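Local coordinates for D-glycero-alpha-D-manno-heptose 7-phosphate kinase (Campylobacter jejuni subsp. jejuni, PDB 4N3O), which phosphorylates D-glycero-alpha-D-manno-heptose 7-phosphate at C-1 with ATP, giving the 1,7-bisphosphate on the route to GDP-heptose for the capsule polysaccharide, at residues A[37-42]-A[331-336]; A[98-103]-A[132-137]; A[203-208]-A[325-330]. All coordinates share one frame; numbering follows the deposited sequence.

Contact 1 of 3, residues A[37-42]-A[331-336]; sequences NATISL and SFTKEG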
loop_
_atom_site.group_PDB
_atom_site.type_symbol
_atom_site.label_atom_id
_atom_site.label_comp_id
_atom_site.label_asym_id
_atom_site.label_seq_id
_atom_site.Cartn_x
_atom_site.Cartn_y
_atom_site.Cartn_z
ATOM N N ASN A 37 -16.684 3.938 6.273
ATOM C CA ASN A 37 -15.796 3.512 5.207
ATOM C C ASN A 37 -14.402 4.070 5.430
ATOM O O ASN A 37 -14.174 4.898 6.330
ATOM C CB ASN A 37 -16.355 3.849 3.841
ATOM C CG ASN A 37 -16.649 5.300 3.695
ATOM O OD1 ASN A 37 -15.922 6.148 4.223
ATOM N ND2 ASN A 37 -17.718 5.615 2.968
ATOM N N ALA A 38 -13.466 3.581 4.632
ATOM C CA ALA A 38 -12.082 3.954 4.803
ATOM C C ALA A 38 -11.363 3.786 3.496
ATOM O O ALA A 38 -11.537 2.779 2.832
ATOM C CB ALA A 38 -11.448 3.065 5.866
ATOM N N THR A 39 -10.565 4.773 3.122
ATOM C CA THR A 39 -9.827 4.677 1.868
ATOM C C THR A 39 -8.705 3.704 1.983
ATOM O O THR A 39 -8.144 3.510 3.074
ATOM C CB THR A 39 -9.287 6.038 1.412
ATOM O OG1 THR A 39 -8.584 6.667 2.485
ATOM C CG2 THR A 39 -10.430 6.938 0.983
ATOM N N ILE A 40 -8.371 3.075 0.859
ATOM C CA ILE A 40 -7.286 2.104 0.811
ATOM C C ILE A 40 -6.303 2.390 -0.302
ATOM O O ILE A 40 -6.587 3.170 -1.199
ATOM C CB ILE A 40 -7.811 0.681 0.708
ATOM C CG1 ILE A 40 -8.736 0.524 -0.502
ATOM C CG2 ILE A 40 -8.551 0.326 1.978
ATOM C CD1 ILE A 40 -9.194 -0.908 -0.706
ATOM N N SER A 41 -5.162 1.704 -0.247
ATOM C CA SER A 41 -4.036 1.914 -1.164
ATOM C C SER A 41 -4.196 1.310 -2.563
ATOM O O SER A 41 -3.261 0.739 -3.095
ATOM C CB SER A 41 -2.740 1.363 -0.511
ATOM O OG SER A 41 -2.848 -0.048 -0.295
ATOM N N LEU A 42 -5.388 1.415 -3.133
ATOM C CA LEU A 42 -5.671 0.935 -4.481
ATOM C C LEU A 42 -6.243 2.201 -5.091
ATOM O O LEU A 42 -7.149 2.812 -4.536
ATOM C CB LEU A 42 -6.669 -0.215 -4.475
ATOM C CG LEU A 42 -6.225 -1.447 -3.687
ATOM C CD1 LEU A 42 -7.366 -2.430 -3.530
ATOM C CD2 LEU A 42 -5.054 -2.123 -4.357
ATOM N N SER A 331 -3.173 -1.101 2.320
ATOM C CA SER A 331 -3.086 -0.391 3.594
ATOM C C SER A 331 -4.267 0.568 3.604
ATOM O O SER A 331 -4.815 0.883 2.548
ATOM C CB SER A 331 -1.858 0.507 3.631
ATOM O OG SER A 331 -0.735 -0.139 3.121
ATOM N N PHE A 332 -4.644 1.053 4.777
ATOM C CA PHE A 332 -5.632 2.121 4.851
ATOM C C PHE A 332 -4.835 3.400 4.663
ATOM O O PHE A 332 -3.759 3.513 5.209
ATOM C CB PHE A 332 -6.347 2.134 6.193
ATOM C CG PHE A 332 -7.188 0.929 6.411
ATOM C CD1 PHE A 332 -8.329 0.716 5.633
ATOM C CD2 PHE A 332 -6.867 0.001 7.380
ATOM C CE1 PHE A 332 -9.120 -0.403 5.810
ATOM C CE2 PHE A 332 -7.666 -1.117 7.566
ATOM C CZ PHE A 332 -8.793 -1.322 6.770
ATOM N N THR A 333 -5.317 4.337 3.857
ATOM C CA THR A 333 -4.590 5.599 3.661
ATOM C C THR A 333 -5.227 6.731 4.424
ATOM O O THR A 333 -6.424 6.695 4.717
ATOM C CB THR A 333 -4.565 6.051 2.199
ATOM O OG1 THR A 333 -5.910 6.298 1.753
ATOM C CG2 THR A 333 -3.890 5.015 1.333
ATOM N N LYS A 334 -4.413 7.750 4.689
ATOM C CA LYS A 334 -4.794 8.941 5.443
ATOM C C LYS A 334 -5.369 10.016 4.550
ATOM O O LYS A 334 -6.239 10.766 4.961
ATOM C CB LYS A 334 -3.538 9.544 6.105
ATOM C CG LYS A 334 -2.838 8.634 7.105
ATOM C CD LYS A 334 -3.351 8.802 8.521
ATOM C CE LYS A 334 -2.837 10.099 9.123
ATOM N NZ LYS A 334 -3.256 10.260 10.539
ATOM N N GLU A 335 -4.839 10.111 3.339
ATOM C CA GLU A 335 -5.259 11.128 2.397
ATOM C C GLU A 335 -6.318 10.693 1.416
ATOM O O GLU A 335 -6.482 9.514 1.116
ATOM C CB GLU A 335 -4.055 11.608 1.550
ATOM C CG GLU A 335 -3.269 12.788 2.099
ATOM C CD GLU A 335 -2.271 13.347 1.075
ATOM O OE1 GLU A 335 -1.357 12.602 0.647
ATOM O OE2 GLU A 335 -2.387 14.542 0.712
ATOM N N GLY A 336 -7.000 11.693 0.880
ATOM C CA GLY A 336 -7.947 11.499 -0.203
ATOM C C GLY A 336 -7.170 11.860 -1.470
ATOM O O GLY A 336 -5.938 11.698 -1.523
HETATM O O HOH W 1 -8.240 4.900 5.482
#
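Thr39 and Thr333 meet through their hydroxyls where the linker 331-336 crosses strand 31-40 of the GHMP kinase fold. The linker leads from strand 326-327 of the four-stranded sheet to strand 338-341 of the large mixed sheet. It makes a single beta bridge, Ile40 with Phe332. The two threonine side chains cross at about a right angle, and OG1 of Thr39 lies 2.8 Å from OG1 of Thr333 in a hydrogen bond. The first torsions (chi1 51° in Thr39, 62° in Thr333) turn both OG1 atoms toward each other. Thr39 OG1 is also hydrogen-bonded to Gly171 N. Phe332 lies obliquely against Ile40, with CD1 3.7 Å from Ile40 CG2. Ala38 CB touches the same ring atom at 3.9 Å. Phe172 and Phe330 pack edge-to-face with this ring. Thr39 O takes Thr333 N at 3.0 Å, with the donor above the carbonyl plane. Thr39 lies close to Arg14, the likely transition-state stabilizer, so this threonine lies beside the probable active site. At the corner of the chain, Ser41 N bonds to Ser331 O at 2.9 Å. The return bond uses the side chain: Ser331 N donates to Ser41 OG at 2.8 Å.

Contact 2 of 3, residues A[98-103]-A[132-137]; sequences KPLSFS and EWLNLP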
loop_
_atom_site.group_PDB
_atom_site.type_symbol
_atom_site.label_atom_id
_atom_site.label_comp_id
_atom_site.label_asym_id
_atom_site.label_seq_id
_atom_site.Cartn_x
_atom_site.Cartn_y
_atom_site.Cartn_z
ATOM N N LYS A 98 -14.710 28.829 -22.313
ATOM C CA LYS A 98 -14.060 28.669 -23.607
ATOM C C LYS A 98 -13.544 27.229 -23.772
ATOM O O LYS A 98 -13.432 26.487 -22.788
ATOM C CB LYS A 98 -12.901 29.661 -23.705
ATOM C CG LYS A 98 -11.878 29.511 -22.579
ATOM C CD LYS A 98 -10.788 30.571 -22.627
ATOM C CE LYS A 98 -9.881 30.404 -23.836
ATOM N NZ LYS A 98 -8.821 31.450 -23.876
ATOM N N PRO A 99 -13.228 26.827 -25.013
ATOM C CA PRO A 99 -12.732 25.474 -25.224
ATOM C C PRO A 99 -11.315 25.281 -24.666
ATOM O O PRO A 99 -10.594 26.251 -24.436
ATOM C CB PRO A 99 -12.725 25.324 -26.751
ATOM C CG PRO A 99 -13.437 26.522 -27.299
ATOM C CD PRO A 99 -13.323 27.591 -26.269
ATOM N N LEU A 100 -10.935 24.028 -24.446
ATOM C CA LEU A 100 -9.615 23.702 -23.915
ATOM C C LEU A 100 -9.010 22.596 -24.762
ATOM O O LEU A 100 -9.744 21.793 -25.363
ATOM C CB LEU A 100 -9.733 23.235 -22.463
ATOM C CG LEU A 100 -10.482 24.175 -21.511
ATOM C CD1 LEU A 100 -10.791 23.432 -20.220
ATOM C CD2 LEU A 100 -9.708 25.462 -21.243
ATOM N N SER A 101 -7.680 22.549 -24.811
ATOM C CA SER A 101 -6.987 21.521 -25.592
ATOM C C SER A 101 -6.051 20.729 -24.668
ATOM O O SER A 101 -5.170 21.302 -24.027
ATOM C CB SER A 101 -6.246 22.160 -26.767
ATOM O OG SER A 101 -5.735 21.175 -27.657
ATOM N N PHE A 102 -6.243 19.411 -24.616
ATOM C CA PHE A 102 -5.496 18.561 -23.696
ATOM C C PHE A 102 -5.734 17.101 -23.982
ATOM O O PHE A 102 -6.645 16.760 -24.737
ATOM C CB PHE A 102 -6.039 18.781 -22.285
ATOM C CG PHE A 102 -7.486 18.359 -22.145
ATOM C CD1 PHE A 102 -8.512 19.249 -22.423
ATOM C CD2 PHE A 102 -7.811 17.056 -21.806
ATOM C CE1 PHE A 102 -9.837 18.852 -22.339
ATOM C CE2 PHE A 102 -9.133 16.655 -21.701
ATOM C CZ PHE A 102 -10.151 17.551 -21.968
ATOM N N SER A 103 -4.936 16.247 -23.331
ATOM C CA SER A 103 -5.105 14.792 -23.392
ATOM C C SER A 103 -5.253 14.323 -21.945
ATOM O O SER A 103 -4.538 14.793 -21.076
ATOM C CB SER A 103 -3.925 14.099 -24.057
ATOM O OG SER A 103 -2.753 14.190 -23.275
ATOM N N GLU A 132 -6.720 21.673 -10.633
ATOM C CA GLU A 132 -5.300 21.938 -10.413
ATOM C C GLU A 132 -4.674 22.634 -11.617
ATOM O O GLU A 132 -3.884 23.572 -11.482
ATOM C CB GLU A 132 -4.583 20.602 -10.213
ATOM C CG GLU A 132 -3.088 20.686 -9.954
ATOM C CD GLU A 132 -2.758 21.116 -8.542
ATOM O OE1 GLU A 132 -3.521 21.922 -7.972
ATOM O OE2 GLU A 132 -1.734 20.646 -8.013
ATOM N N TRP A 133 -5.039 22.147 -12.794
ATOM C CA TRP A 133 -4.516 22.650 -14.038
ATOM C C TRP A 133 -4.998 24.080 -14.322
ATOM O O TRP A 133 -4.213 24.955 -14.706
ATOM C CB TRP A 133 -4.935 21.733 -15.184
ATOM C CG TRP A 133 -4.565 22.276 -16.519
ATOM C CD1 TRP A 133 -3.411 22.928 -16.839
ATOM C CD2 TRP A 133 -5.306 22.144 -17.739
ATOM N NE1 TRP A 133 -3.410 23.259 -18.174
ATOM C CE2 TRP A 133 -4.559 22.784 -18.752
ATOM C CE3 TRP A 133 -6.533 21.562 -18.073
ATOM C CZ2 TRP A 133 -4.997 22.861 -20.075
ATOM C CZ3 TRP A 133 -6.965 21.634 -19.389
ATOM C CH2 TRP A 133 -6.195 22.281 -20.375
ATOM N N LEU A 134 -6.290 24.303 -14.120
ATOM C CA LEU A 134 -6.911 25.583 -14.418
ATOM C C LEU A 134 -6.997 26.520 -13.222
ATOM O O LEU A 134 -7.541 27.612 -13.349
ATOM C CB LEU A 134 -8.299 25.323 -14.984
ATOM C CG LEU A 134 -8.281 24.424 -16.228
ATOM C CD1 LEU A 134 -9.658 23.863 -16.528
ATOM C CD2 LEU A 134 -7.723 25.196 -17.420
ATOM N N ASN A 135 -6.468 26.100 -12.068
ATOM C CA ASN A 135 -6.452 26.930 -10.851
ATOM C C ASN A 135 -7.860 27.339 -10.425
ATOM O O ASN A 135 -8.095 28.468 -10.011
ATOM C CB ASN A 135 -5.593 28.180 -11.080
ATOM C CG ASN A 135 -5.246 28.921 -9.781
ATOM O OD1 ASN A 135 -5.218 28.335 -8.691
ATOM N ND2 ASN A 135 -4.945 30.219 -9.904
ATOM N N LEU A 136 -8.800 26.415 -10.531
ATOM C CA LEU A 136 -10.180 26.711 -10.178
ATOM C C LEU A 136 -10.321 26.870 -8.676
ATOM O O LEU A 136 -9.669 26.162 -7.925
ATOM C CB LEU A 136 -11.078 25.574 -10.657
ATOM C CG LEU A 136 -10.985 25.222 -12.140
ATOM C CD1 LEU A 136 -11.920 24.066 -12.446
ATOM C CD2 LEU A 136 -11.314 26.433 -12.997
ATOM N N PRO A 137 -11.179 27.800 -8.230
ATOM C CA PRO A 137 -11.372 27.981 -6.792
ATOM C C PRO A 137 -12.257 26.855 -6.240
ATOM O O PRO A 137 -13.447 27.054 -6.006
ATOM C CB PRO A 137 -12.066 29.350 -6.707
ATOM C CG PRO A 137 -12.823 29.478 -7.992
ATOM C CD PRO A 137 -12.024 28.718 -9.025
#
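Trp133 reaches from the end of helix 118-134 to the start of strand 102-108, and the far corner of its indole does the touching. Trp133 CH2 lies 4.0 Å from Phe102 CB and 4.2 Å from Leu100 CB. Trp133 CH2 is also 3.9 Å from Ser101 O. The Trp133 and Phe102 side chains cross at about a right angle, and CZ3 comes within 4.2 Å of Phe102 CD1. Leu100 meets the next residue of the helix, Leu134. The two leucines reach toward each other tip to tip, CD1 to CD1 at 3.9 Å. Leu134 also serves its own neighbour: its CD2 lies 3.8 Å above one face of the Trp133 ring, toward the rim. The contact is thus apolar packing of the helix end on the start of strand 102-108 and the loop before it, at the surface of the GHMP kinase N-terminal domain. Asn135 then leaves the helix with positive phi. Arg341 donates from NH2 to the carbonyl of Glu132 and from NH1 to that of Trp133. Phe130, one turn earlier, packs edge-to-face on Phe102. Trp133 also rests on Ile7 of strand 6-21 and Leu48 of strand 42-50, while Leu134 leans on Ile91 of helix 82-96.

Contact 3 of 3, residues A[203-208]-A[325-330]; sequences VLYFTN and GYVQDF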
loop_
_atom_site.group_PDB
_atom_site.type_symbol
_atom_site.label_atom_id
_atom_site.label_comp_id
_atom_site.label_asym_id
_atom_site.label_seq_id
_atom_site.Cartn_x
_atom_site.Cartn_y
_atom_site.Cartn_z
ATOM N N VAL A 203 -7.790 -9.683 5.166
ATOM C CA VAL A 203 -7.395 -10.181 3.866
ATOM C C VAL A 203 -8.468 -9.803 2.846
ATOM O O VAL A 203 -9.649 -10.002 3.077
ATOM C CB VAL A 203 -7.270 -11.708 3.871
ATOM C CG1 VAL A 203 -7.033 -12.219 2.450
ATOM C CG2 VAL A 203 -6.159 -12.144 4.802
ATOM N N LEU A 204 -8.041 -9.254 1.728
ATOM C CA LEU A 204 -8.942 -8.836 0.652
ATOM C C LEU A 204 -8.706 -9.789 -0.519
ATOM O O LEU A 204 -7.584 -9.903 -1.002
ATOM C CB LEU A 204 -8.598 -7.404 0.239
ATOM C CG LEU A 204 -9.421 -6.816 -0.907
ATOM C CD1 LEU A 204 -10.898 -6.846 -0.564
ATOM C CD2 LEU A 204 -8.979 -5.393 -1.234
ATOM N N TYR A 205 -9.754 -10.468 -0.971
ATOM C CA TYR A 205 -9.642 -11.446 -2.046
ATOM C C TYR A 205 -10.628 -11.211 -3.176
ATOM O O TYR A 205 -11.824 -11.175 -2.949
ATOM C CB TYR A 205 -9.899 -12.829 -1.454
ATOM C CG TYR A 205 -9.926 -13.980 -2.442
ATOM C CD1 TYR A 205 -8.753 -14.443 -3.033
ATOM C CD2 TYR A 205 -11.122 -14.644 -2.745
ATOM C CE1 TYR A 205 -8.766 -15.504 -3.917
ATOM C CE2 TYR A 205 -11.147 -15.710 -3.629
ATOM C CZ TYR A 205 -9.966 -16.135 -4.211
ATOM O OH TYR A 205 -9.968 -17.184 -5.097
ATOM N N PHE A 206 -10.110 -11.047 -4.389
ATOM C CA PHE A 206 -10.938 -10.925 -5.577
ATOM C C PHE A 206 -11.147 -12.333 -6.083
ATOM O O PHE A 206 -10.191 -13.063 -6.314
ATOM C CB PHE A 206 -10.302 -10.038 -6.633
ATOM C CG PHE A 206 -10.414 -8.571 -6.324
ATOM C CD1 PHE A 206 -11.521 -7.848 -6.746
ATOM C CD2 PHE A 206 -9.424 -7.913 -5.610
ATOM C CE1 PHE A 206 -11.636 -6.494 -6.461
ATOM C CE2 PHE A 206 -9.528 -6.566 -5.333
ATOM C CZ PHE A 206 -10.635 -5.857 -5.755
ATOM N N THR A 207 -12.406 -12.685 -6.282
ATOM C CA THR A 207 -12.805 -14.048 -6.619
ATOM C C THR A 207 -12.633 -14.568 -8.039
ATOM O O THR A 207 -12.255 -15.733 -8.216
ATOM C CB THR A 207 -14.297 -14.213 -6.317
ATOM O OG1 THR A 207 -15.041 -13.343 -7.174
ATOM C CG2 THR A 207 -14.594 -13.873 -4.855
ATOM N N ASN A 208 -12.926 -13.725 -9.032
ATOM C CA ASN A 208 -12.900 -14.114 -10.447
ATOM C C ASN A 208 -13.893 -15.244 -10.679
ATOM O O ASN A 208 -13.627 -16.188 -11.412
ATOM C CB ASN A 208 -11.490 -14.496 -10.931
ATOM C CG ASN A 208 -10.525 -13.317 -10.913
ATOM O OD1 ASN A 208 -10.919 -12.172 -10.652
ATOM N ND2 ASN A 208 -9.252 -13.591 -11.188
ATOM N N GLY A 325 -9.008 -16.908 -7.841
ATOM C CA GLY A 325 -8.922 -15.470 -7.590
ATOM C C GLY A 325 -7.521 -15.011 -7.214
ATOM O O GLY A 325 -6.531 -15.634 -7.570
ATOM N N TYR A 326 -7.438 -13.882 -6.532
ATOM C CA TYR A 326 -6.158 -13.415 -6.038
ATOM C C TYR A 326 -6.361 -12.527 -4.829
ATOM O O TYR A 326 -7.373 -11.837 -4.701
ATOM C CB TYR A 326 -5.338 -12.696 -7.112
ATOM C CG TYR A 326 -5.891 -11.383 -7.575
ATOM C CD1 TYR A 326 -5.537 -10.196 -6.935
ATOM C CD2 TYR A 326 -6.741 -11.314 -8.680
ATOM C CE1 TYR A 326 -6.031 -8.972 -7.363
ATOM C CE2 TYR A 326 -7.240 -10.097 -9.126
ATOM C CZ TYR A 326 -6.892 -8.927 -8.459
ATOM O OH TYR A 326 -7.396 -7.712 -8.895
ATOM N N VAL A 327 -5.394 -12.595 -3.929
ATOM C CA VAL A 327 -5.379 -11.794 -2.728
ATOM C C VAL A 327 -4.750 -10.451 -3.070
ATOM O O VAL A 327 -3.742 -10.392 -3.772
ATOM C CB VAL A 327 -4.574 -12.514 -1.619
ATOM C CG1 VAL A 327 -4.328 -11.602 -0.433
ATOM C CG2 VAL A 327 -5.304 -13.793 -1.195
ATOM N N GLN A 328 -5.353 -9.372 -2.585
ATOM C CA GLN A 328 -4.852 -8.042 -2.838
ATOM C C GLN A 328 -4.415 -7.385 -1.541
ATOM O O GLN A 328 -5.246 -7.065 -0.705
ATOM C CB GLN A 328 -5.938 -7.198 -3.506
ATOM C CG GLN A 328 -5.544 -5.756 -3.777
ATOM C CD GLN A 328 -4.419 -5.643 -4.798
ATOM O OE1 GLN A 328 -4.586 -5.999 -5.960
ATOM N NE2 GLN A 328 -3.283 -5.136 -4.370
ATOM N N ASP A 329 -3.107 -7.213 -1.363
ATOM C CA ASP A 329 -2.576 -6.525 -0.197
ATOM C C ASP A 329 -2.967 -5.055 -0.323
ATOM O O ASP A 329 -3.128 -4.535 -1.427
ATOM C CB ASP A 329 -1.029 -6.585 -0.132
ATOM C CG ASP A 329 -0.473 -7.986 0.191
ATOM O OD1 ASP A 329 -1.250 -8.928 0.497
ATOM O OD2 ASP A 329 0.780 -8.133 0.151
ATOM N N PHE A 330 -3.090 -4.388 0.815
ATOM C CA PHE A 330 -3.432 -2.993 0.845
ATOM C C PHE A 330 -3.182 -2.425 2.225
ATOM O O PHE A 330 -3.047 -3.163 3.171
ATOM C CB PHE A 330 -4.929 -2.822 0.528
ATOM C CG PHE A 330 -5.822 -3.280 1.626
ATOM C CD1 PHE A 330 -6.181 -4.600 1.733
ATOM C CD2 PHE A 330 -6.305 -2.371 2.573
ATOM C CE1 PHE A 330 -7.018 -5.028 2.755
ATOM C CE2 PHE A 330 -7.127 -2.791 3.611
ATOM C CZ PHE A 330 -7.487 -4.126 3.699
HETATM O O HOH W 2 -5.368 -8.459 1.668
#
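Phe206 and Tyr326 form the hydrogen-bonded pair of a short antiparallel strand pairing, and Tyr205 and Val327 form the adjoining non-hydrogen-bonded pair. Phe206 N donates to Tyr326 O, and Tyr326 N returns the bond to Phe206 O, each at 2.9 Å. Further along, Gln328 N reaches Leu204 O at 2.8 Å in a nearly straight bond (173° at the hydrogen). Past this bond a water continues the link: it accepts from Leu204 N and donates to Gln328 O.

One bond uses a side chain. Tyr205 OH accepts from Gly325 N at 2.9 Å, with a bent angle of 132°. The phenol lies alongside the backbone of 325-326, and its CZ is 3.6 Å from Gly325 CA. Gly325 CA also makes a CA-H...O contact with Phe206 O at 3.0 Å.

The aromatic contact is on the face carrying Phe206 and Tyr326. Their side chains lie side by side and point the same way. The ring planes are near parallel but slid apart, with centroids 5.5 Å apart. The closer contact is CH-pi: Phe206 CB lies over the Tyr326 face, 4.2 Å from its centroid. On the other face, Tyr205 CD1 meets Val327 CG2. Beyond the strand pair, Leu204 crosses Phe330 at about a right angle, with Leu204 CB 3.8 Å from Phe330 CE1.

Gln328 also packs on Asp329 of the second subunit. The pairing adds edge strand 326-327 to the four-stranded antiparallel sheet, and 325-327 falls within the range of the GHMP kinase C-terminal family. Phe206 touches Ser114 of the probable ATP-binding loop. On the opposite face, Leu320 of helix 313-320 packs on Val203, Tyr205 and Val327. Strand 303-308 flanks 202-206 on its other side.

How the contacts relate
Contact 2 is a surface contact, while contacts 1 and 3 are partly buried, and contact 1 is the most central of the three. Contacts 1 and 2 both reach the large mixed sheet, yet their nearest atoms are about 11 Å apart. Contact 3 belongs to the four-stranded sheet, on the opposite side of the chain's centre from contact 2. Contacts 1 and 3 touch: Ile40 and Ser41 pack on Phe330, and Leu42 on Leu204 and Gln328. Their second segments, 325-330 and 331-336, are consecutive in the chain. Chemistry follows place. Contact 3 mixes regular strand pairing with aromatic packing, contact 1 combines a single bridge, backbone and hydroxyl bonds and some apolar packing, and contact 2 is apolar.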